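Long-range contacts in phosphoglycerol transferase GacH (PDB 5WCX), which probably transfers glycerol phosphate onto a cell-surface polysaccharide through this extracellular, manganese-binding catalytic domain of the sulfatase and lipoteichoic acid synthase family: residues Thr59-Val64 with Glu218-Glu223; Pro140-Asn145 with Ala162-Lys167. All coordinates share one frame; numbering follows the deposited sequence.

Contact 1 (Thr59-Val64 with Glu218-Glu223); sequences TVSHDV and EEIVAE
Thr59 and Glu223 face each other as an antiparallel hydrogen-bonded pair, exchanging two backbone bonds: Thr59 N gives to Glu223 O at 2.9 Å, and Glu223 N returns one to Thr59 O at 3.0 Å. Val60 and Ala222 form the adjoining non-hydrogen-bonded pair, and Ser61 N donates to Val221 O (2.9 Å).

Beyond this point a side chain continues the pairing. Ser61 OG accepts from Val221 N at 2.9 Å, a nearly straight bond of 169°, because chi1 of 54° sets the hydroxyl between its own N and carbonyl carbon, turned toward the 218-223 segment. The same oxygen shares a hydrogen bond with His62 ND1 (2.8 Å), lying at the ring edge and in its plane, an arrangement that should limit ring rotation.

The apolar contacts are looser. Ile220 reaches two neighbours: CG1 lies obliquely against the His62 ring, while CD1 meets Val64 CG1 at 4.1 Å. Val60 CG2 touches Ala222 CB on one face of the ribbon. The Glu219 and His62 side chains cross at about a right angle, with Glu219 CG 3.9 Å from His62 NE2.

Helix 229-257 backs this contact: Thr236 accepts from Ala222 N and Arg240 donates to Ile220 O. The whole is a small two-stranded antiparallel ribbon, peripheral to the mixed sheet of the alkaline phosphatase-like fold and away from its metal sites.

Contact 2 (Pro140-Asn145 with Ala162-Lys167); sequences PASANN and ALSGSK. With 1GP (sn-glycerol-1-phosphate), chain D.
Ala141 O and the amides of Leu163 and Ser164 begin a backbone-led loop-to-loop contact, formed where the chain leaves the neighbouring parallel strands 135-139 and 159-162 at one edge of the central sheet. Both bonds to this oxygen are weak: Leu163 N reaches Ala141 O at 3.0 Å but at a strongly bent 122°. The firmer link follows: Ala143 N donates to Ser164 O at 2.9 Å and 170°, and Ser142 pairs in parallel with Ser164.

Small side chains let the loops approach, Ala143 CB meeting Ala162 CB at 3.9 Å. Leu163 lays CD1 against Pro140 O (3.3 Å). Gly165 brings its CA near Asn144 ND2.

The 140-145 loop is also braced internally. A chi1 of 172° puts Ser142 OG beside its own carbonyl carbon, on the side of the following amides, where it accepts from Asn144 N in an ST turn, overlapping a type I turn closed by Asn145 N to Ser142 O. The side chain of Asn145 itself reaches the ligand, ND2 giving a weak bond to O2 of sn-glycerol-1-phosphate at 3.4 Å. Most hydrogen bonds found to this ligand come from His139, Arg148, His209 and Thr89, outside both segments; the contact is held mainly by backbone bonds beside the pocket.

From the N terminus, the chain first passes 59-64, soon after the strand 40-46 that leads to Glu47 of the manganese site. It then runs through 140-145 and, after helix 148-154, closes the short loop of contact 2 at 162-167. Only after the further central strand 200-204 does it reach 218-223 and close contact 1, so contact 2 is nested within the long loop of contact 1. The two do not touch: their centres are 34 Å apart. Contact 1 joins peripheral segments beside helix 229-257, whereas contact 2 ties together loops at the sheet edge near the ligand.

Contact 1 (Thr59-Val64 with Glu218-Glu223)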
ATOM      1  N   THR A  59      -0.866 -13.655  23.599  1.00 54.58           N
ATOM      2  CA  THR A  59      -1.949 -13.189  24.454  1.00 55.71           C
ATOM      3  C   THR A  59      -1.679 -11.742  24.835  1.00 55.37           C
ATOM      4  O   THR A  59      -0.608 -11.427  25.365  1.00 56.69           O
ATOM      5  CB  THR A  59      -2.084 -14.046  25.719  1.00 57.41           C
ATOM      6  OG1 THR A  59      -2.283 -15.417  25.356  1.00 58.29           O
ATOM      7  CG2 THR A  59      -3.263 -13.569  26.567  1.00 57.97           C
ATOM      8  N   VAL A  60      -2.643 -10.869  24.561  1.00 59.21           N
ATOM      9  CA  VAL A  60      -2.568  -9.459  24.924  1.00 59.37           C
ATOM     10  C   VAL A  60      -3.679  -9.171  25.923  1.00 62.11           C
ATOM     11  O   VAL A  60      -4.786  -9.709  25.804  1.00 63.16           O
ATOM     12  CB  VAL A  60      -2.695  -8.539  23.691  1.00 57.14           C
ATOM     13  CG1 VAL A  60      -2.366  -7.099  24.064  1.00 57.08           C
ATOM     14  CG2 VAL A  60      -1.790  -9.024  22.571  1.00 54.70           C
ATOM     15  N   SER A  61      -3.385  -8.320  26.908  1.00 60.60           N
ATOM     16  CA  SER A  61      -4.361  -8.035  27.956  1.00 62.37           C
ATOM     17  C   SER A  61      -5.540  -7.231  27.422  1.00 63.93           C
ATOM     18  O   SER A  61      -6.675  -7.405  27.882  1.00 64.17           O
ATOM     19  CB  SER A  61      -3.685  -7.280  29.102  1.00 63.13           C
ATOM     20  OG  SER A  61      -3.032  -6.119  28.618  1.00 61.97           O
ATOM     21  N   HIS A  62      -5.291  -6.336  26.466  1.00 70.13           N
ATOM     22  CA  HIS A  62      -6.321  -5.476  25.904  1.00 70.04           C
ATOM     23  C   HIS A  62      -6.294  -5.569  24.384  1.00 68.35           C
ATOM     24  O   HIS A  62      -5.260  -5.875  23.784  1.00 67.75           O
ATOM     25  CB  HIS A  62      -6.128  -4.002  26.313  1.00 72.28           C
ATOM     26  CG  HIS A  62      -6.146  -3.767  27.793  1.00 75.26           C
ATOM     27  ND1 HIS A  62      -5.286  -4.402  28.661  1.00 75.69           N
ATOM     28  CD2 HIS A  62      -6.914  -2.952  28.554  1.00 76.77           C
ATOM     29  CE1 HIS A  62      -5.529  -3.997  29.896  1.00 77.23           C
ATOM     30  NE2 HIS A  62      -6.512  -3.117  29.858  1.00 77.68           N
ATOM     31  N   ASP A  63      -7.441  -5.300  23.762  1.00 56.67           N
ATOM     32  CA  ASP A  63      -7.496  -5.135  22.313  1.00 56.05           C
ATOM     33  C   ASP A  63      -6.791  -3.834  21.950  1.00 54.99           C
ATOM     34  O   ASP A  63      -7.182  -2.761  22.423  1.00 56.11           O
ATOM     35  CB  ASP A  63      -8.947  -5.127  21.834  1.00 57.15           C
ATOM     36  CG  ASP A  63      -9.075  -5.039  20.314  1.00 58.08           C
ATOM     37  OD1 ASP A  63      -8.043  -5.053  19.608  1.00 56.72           O
ATOM     38  OD2 ASP A  63     -10.222  -4.952  19.824  1.00 58.17           O
ATOM     39  N   VAL A  64      -5.738  -3.924  21.134  1.00 52.22           N
ATOM     40  CA  VAL A  64      -4.936  -2.748  20.808  1.00 51.04           C
ATOM     41  C   VAL A  64      -5.323  -2.112  19.479  1.00 52.53           C
ATOM     42  O   VAL A  64      -4.813  -1.025  19.157  1.00 51.81           O
ATOM     43  CB  VAL A  64      -3.427  -3.083  20.812  1.00 50.69           C
ATOM     44  CG1 VAL A  64      -2.985  -3.462  22.223  1.00 50.90           C
ATOM     45  CG2 VAL A  64      -3.103  -4.201  19.827  1.00 48.60           C
ATOM     46  N   GLU A 218       0.573   1.377  30.889  1.00 60.82           N
ATOM     47  CA  GLU A 218       1.122   0.292  31.694  1.00 63.52           C
ATOM     48  C   GLU A 218       0.180  -0.904  31.753  1.00 64.48           C
ATOM     49  O   GLU A 218       0.638  -2.046  31.872  1.00 64.45           O
ATOM     50  CB  GLU A 218       1.420   0.786  33.111  1.00 68.41           C
ATOM     51  CG  GLU A 218       2.400   1.947  33.190  1.00 70.98           C
ATOM     52  CD  GLU A 218       2.704   2.357  34.623  1.00 75.92           C
ATOM     53  OE1 GLU A 218       2.243   1.661  35.553  1.00 77.49           O
ATOM     54  OE2 GLU A 218       3.401   3.375  34.822  1.00 77.59           O
ATOM     55  N   GLU A 219      -1.132  -0.666  31.677  1.00 67.96           N
ATOM     56  CA  GLU A 219      -2.085  -1.758  31.815  1.00 68.38           C
ATOM     57  C   GLU A 219      -2.018  -2.745  30.655  1.00 64.88           C
ATOM     58  O   GLU A 219      -2.502  -3.874  30.794  1.00 66.13           O
ATOM     59  CB  GLU A 219      -3.509  -1.208  31.952  1.00 71.72           C
ATOM     60  CG  GLU A 219      -3.972  -0.300  30.819  1.00 73.38           C
ATOM     61  CD  GLU A 219      -3.603   1.159  31.036  1.00 76.63           C
ATOM     62  OE1 GLU A 219      -2.626   1.428  31.766  1.00 77.61           O
ATOM     63  OE2 GLU A 219      -4.295   2.037  30.474  1.00 77.62           O
ATOM     64  N   ILE A 220      -1.431  -2.363  29.527  1.00 60.44           N
ATOM     65  CA  ILE A 220      -1.310  -3.259  28.382  1.00 57.07           C
ATOM     66  C   ILE A 220      -0.055  -4.104  28.556  1.00 56.59           C
ATOM     67  O   ILE A 220       1.063  -3.578  28.575  1.00 57.68           O
ATOM     68  CB  ILE A 220      -1.278  -2.483  27.056  1.00 55.66           C
ATOM     69  CG1 ILE A 220      -2.636  -1.823  26.805  1.00 55.61           C
ATOM     70  CG2 ILE A 220      -0.895  -3.413  25.908  1.00 53.43           C
ATOM     71  CD1 ILE A 220      -2.712  -1.016  25.528  1.00 55.04           C
ATOM     72  N   VAL A 221      -0.244  -5.415  28.697  1.00 54.78           N
ATOM     73  CA  VAL A 221       0.851  -6.371  28.784  1.00 53.69           C
ATOM     74  C   VAL A 221       0.565  -7.505  27.810  1.00 51.75           C
ATOM     75  O   VAL A 221      -0.592  -7.855  27.556  1.00 51.99           O
ATOM     76  CB  VAL A 221       1.043  -6.917  30.216  1.00 54.71           C
ATOM     77  CG1 VAL A 221       1.476  -5.797  31.156  1.00 55.88           C
ATOM     78  CG2 VAL A 221      -0.230  -7.579  30.716  1.00 57.72           C
ATOM     79  N   ALA A 222       1.633  -8.077  27.260  1.00 56.40           N
ATOM     80  CA  ALA A 222       1.518  -9.127  26.261  1.00 55.61           C
ATOM     81  C   ALA A 222       2.607 -10.164  26.479  1.00 56.35           C
ATOM     82  O   ALA A 222       3.692  -9.857  26.979  1.00 55.69           O
ATOM     83  CB  ALA A 222       1.623  -8.567  24.835  1.00 53.27           C
ATOM     84  N   GLU A 223       2.309 -11.398  26.080  1.00 52.64           N
ATOM     85  CA  GLU A 223       3.259 -12.492  26.198  1.00 53.04           C
ATOM     86  C   GLU A 223       2.955 -13.520  25.120  1.00 51.48           C
ATOM     87  O   GLU A 223       1.836 -13.600  24.607  1.00 51.65           O
ATOM     88  CB  GLU A 223       3.208 -13.133  27.592  1.00 55.28           C
ATOM     89  CG  GLU A 223       1.829 -13.615  28.020  1.00 59.71           C
ATOM     90  CD  GLU A 223       1.851 -14.352  29.352  1.00 63.25           C
ATOM     91  OE1 GLU A 223       2.865 -15.017  29.654  1.00 64.62           O
ATOM     92  OE2 GLU A 223       0.856 -14.262  30.100  1.00 65.95           O
TER

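Contact 2 (Pro140-Asn145 with Ala162-Lys167)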
ATOM      1  N   PRO A 140       9.117  10.118   8.010  1.00 47.75           N
ATOM      2  CA  PRO A 140       9.993  10.644   9.071  1.00 49.28           C
ATOM      3  C   PRO A 140      11.343   9.945   9.191  1.00 48.67           C
ATOM      4  O   PRO A 140      11.655   9.359  10.231  1.00 46.43           O
ATOM      5  CB  PRO A 140       9.164  10.437  10.354  1.00 49.92           C
ATOM      6  CG  PRO A 140       7.756  10.191   9.894  1.00 49.84           C
ATOM      7  CD  PRO A 140       7.888   9.515   8.561  1.00 48.84           C
ATOM      8  N   ALA A 141      12.157  10.013   8.144  1.00 46.56           N
ATOM      9  CA  ALA A 141      13.516   9.483   8.187  1.00 44.76           C
ATOM     10  C   ALA A 141      14.298  10.131   7.045  1.00 46.79           C
ATOM     11  O   ALA A 141      13.935  11.215   6.575  1.00 47.64           O
ATOM     12  CB  ALA A 141      13.503   7.947   8.113  1.00 43.18           C
ATOM     13  N   SER A 142      15.360   9.471   6.589  1.00 45.56           N
ATOM     14  CA  SER A 142      16.127  10.003   5.471  1.00 44.37           C
ATOM     15  C   SER A 142      15.348   9.838   4.171  1.00 43.68           C
ATOM     16  O   SER A 142      14.858   8.747   3.858  1.00 41.07           O
ATOM     17  CB  SER A 142      17.480   9.306   5.354  1.00 44.72           C
ATOM     18  OG  SER A 142      18.140   9.711   4.161  1.00 45.57           O
ATOM     19  N   ALA A 143      15.238  10.928   3.410  1.00 44.22           N
ATOM     20  CA  ALA A 143      14.611  10.865   2.097  1.00 46.14           C
ATOM     21  C   ALA A 143      15.339   9.911   1.158  1.00 45.50           C
ATOM     22  O   ALA A 143      14.734   9.417   0.201  1.00 44.00           O
ATOM     23  CB  ALA A 143      14.558  12.263   1.478  1.00 48.44           C
ATOM     24  N   ASN A 144      16.615   9.630   1.410  1.00 44.18           N
ATOM     25  CA  ASN A 144      17.398   8.785   0.521  1.00 46.57           C
ATOM     26  C   ASN A 144      17.347   7.310   0.888  1.00 46.25           C
ATOM     27  O   ASN A 144      17.854   6.483   0.122  1.00 44.17           O
ATOM     28  CB  ASN A 144      18.847   9.269   0.500  1.00 47.68           C
ATOM     29  CG  ASN A 144      18.986  10.622  -0.159  1.00 50.48           C
ATOM     30  OD1 ASN A 144      18.887  10.736  -1.379  1.00 51.52           O
ATOM     31  ND2 ASN A 144      19.195  11.660   0.646  1.00 50.50           N
ATOM     32  N   ASN A 145      16.745   6.959   2.022  1.00 44.98           N
ATOM     33  CA  ASN A 145      16.585   5.555   2.370  1.00 44.61           C
ATOM     34  C   ASN A 145      15.832   4.838   1.255  1.00 44.77           C
ATOM     35  O   ASN A 145      14.799   5.317   0.776  1.00 44.92           O
ATOM     36  CB  ASN A 145      15.848   5.416   3.704  1.00 46.96           C
ATOM     37  CG  ASN A 145      16.752   5.683   4.908  1.00 48.85           C
ATOM     38  OD1 ASN A 145      17.937   5.983   4.758  1.00 49.86           O
ATOM     39  ND2 ASN A 145      16.186   5.578   6.107  1.00 47.71           N
ATOM     40  N   ALA A 162      10.737  14.978   5.144  1.00 50.19           N
ATOM     41  CA  ALA A 162      11.653  13.981   5.677  1.00 49.15           C
ATOM     42  C   ALA A 162      12.438  14.609   6.817  1.00 50.79           C
ATOM     43  O   ALA A 162      12.642  15.826   6.846  1.00 52.97           O
ATOM     44  CB  ALA A 162      12.605  13.459   4.595  1.00 48.66           C
ATOM     45  N   LEU A 163      12.877  13.766   7.756  1.00 55.84           N
ATOM     46  CA  LEU A 163      13.719  14.263   8.840  1.00 56.33           C
ATOM     47  C   LEU A 163      15.057  14.772   8.313  1.00 55.96           C
ATOM     48  O   LEU A 163      15.686  15.631   8.939  1.00 57.49           O
ATOM     49  CB  LEU A 163      13.949  13.178   9.888  1.00 54.58           C
ATOM     50  CG  LEU A 163      12.768  12.833  10.794  1.00 56.48           C
ATOM     51  CD1 LEU A 163      13.191  11.814  11.850  1.00 56.17           C
ATOM     52  CD2 LEU A 163      12.179  14.068  11.459  1.00 57.48           C
ATOM     53  N   SER A 164      15.513  14.258   7.170  1.00 51.89           N
ATOM     54  CA  SER A 164      16.771  14.703   6.583  1.00 53.58           C
ATOM     55  C   SER A 164      16.794  14.320   5.112  1.00 53.72           C
ATOM     56  O   SER A 164      16.101  13.394   4.681  1.00 53.65           O
ATOM     57  CB  SER A 164      17.978  14.105   7.318  1.00 52.98           C
ATOM     58  OG  SER A 164      18.014  12.693   7.194  1.00 51.51           O
ATOM     59  N   GLY A 165      17.591  15.056   4.345  1.00 53.66           N
ATOM     60  CA  GLY A 165      17.789  14.752   2.945  1.00 53.91           C
ATOM     61  C   GLY A 165      16.886  15.478   1.976  1.00 55.14           C
ATOM     62  O   GLY A 165      16.926  15.172   0.777  1.00 54.62           O
ATOM     63  N   SER A 166      16.076  16.425   2.445  1.00 61.48           N
ATOM     64  CA  SER A 166      15.216  17.188   1.552  1.00 62.63           C
ATOM     65  C   SER A 166      14.915  18.548   2.165  1.00 61.88           C
ATOM     66  O   SER A 166      14.989  18.734   3.384  1.00 60.85           O
ATOM     67  CB  SER A 166      13.900  16.457   1.269  1.00 62.37           C
ATOM     68  OG  SER A 166      13.067  16.488   2.414  1.00 63.96           O
ATOM     69  N   LYS A 167      14.552  19.496   1.297  1.00 61.84           N
ATOM     70  CA  LYS A 167      14.207  20.842   1.738  1.00 64.61           C
ATOM     71  C   LYS A 167      12.943  20.873   2.588  1.00 63.13           C
ATOM     72  O   LYS A 167      12.749  21.826   3.350  1.00 63.40           O
ATOM     73  CB  LYS A 167      14.023  21.758   0.524  1.00 68.25           C
ATOM     74  CG  LYS A 167      12.866  21.347  -0.389  1.00 70.16           C
ATOM     75  CD  LYS A 167      12.677  22.319  -1.551  1.00 74.04           C
ATOM     76  CE  LYS A 167      11.529  21.887  -2.462  1.00 75.11           C
ATOM     77  NZ  LYS A 167      10.209  21.881  -1.765  1.00 75.29           N
TER
HETATM   78  C3  1GP D 902      13.048   3.553   6.302  1.00 69.84           C
HETATM   79  O3  1GP D 902      10.755   2.913   5.911  1.00 68.81           O
HETATM   80  C2  1GP D 902      12.105   2.446   5.895  1.00 71.08           C
HETATM   81  O2  1GP D 902      13.003   4.637   5.380  1.00 70.83           O
HETATM   82  C1  1GP D 902      12.227   1.240   6.798  1.00 73.75           C
HETATM   83  O1P 1GP D 902      11.654   0.104   6.132  1.00 74.69           O
HETATM   84  O2P 1GP D 902      10.821  -1.793   7.594  1.00 74.45           O
HETATM   85  O3P 1GP D 902      12.175  -2.257   5.513  1.00 74.73           O
HETATM   86  O4P 1GP D 902      13.294  -1.270   7.487  1.00 77.44           O
HETATM   87  P   1GP D 902      11.959  -1.358   6.729  1.00 75.43           P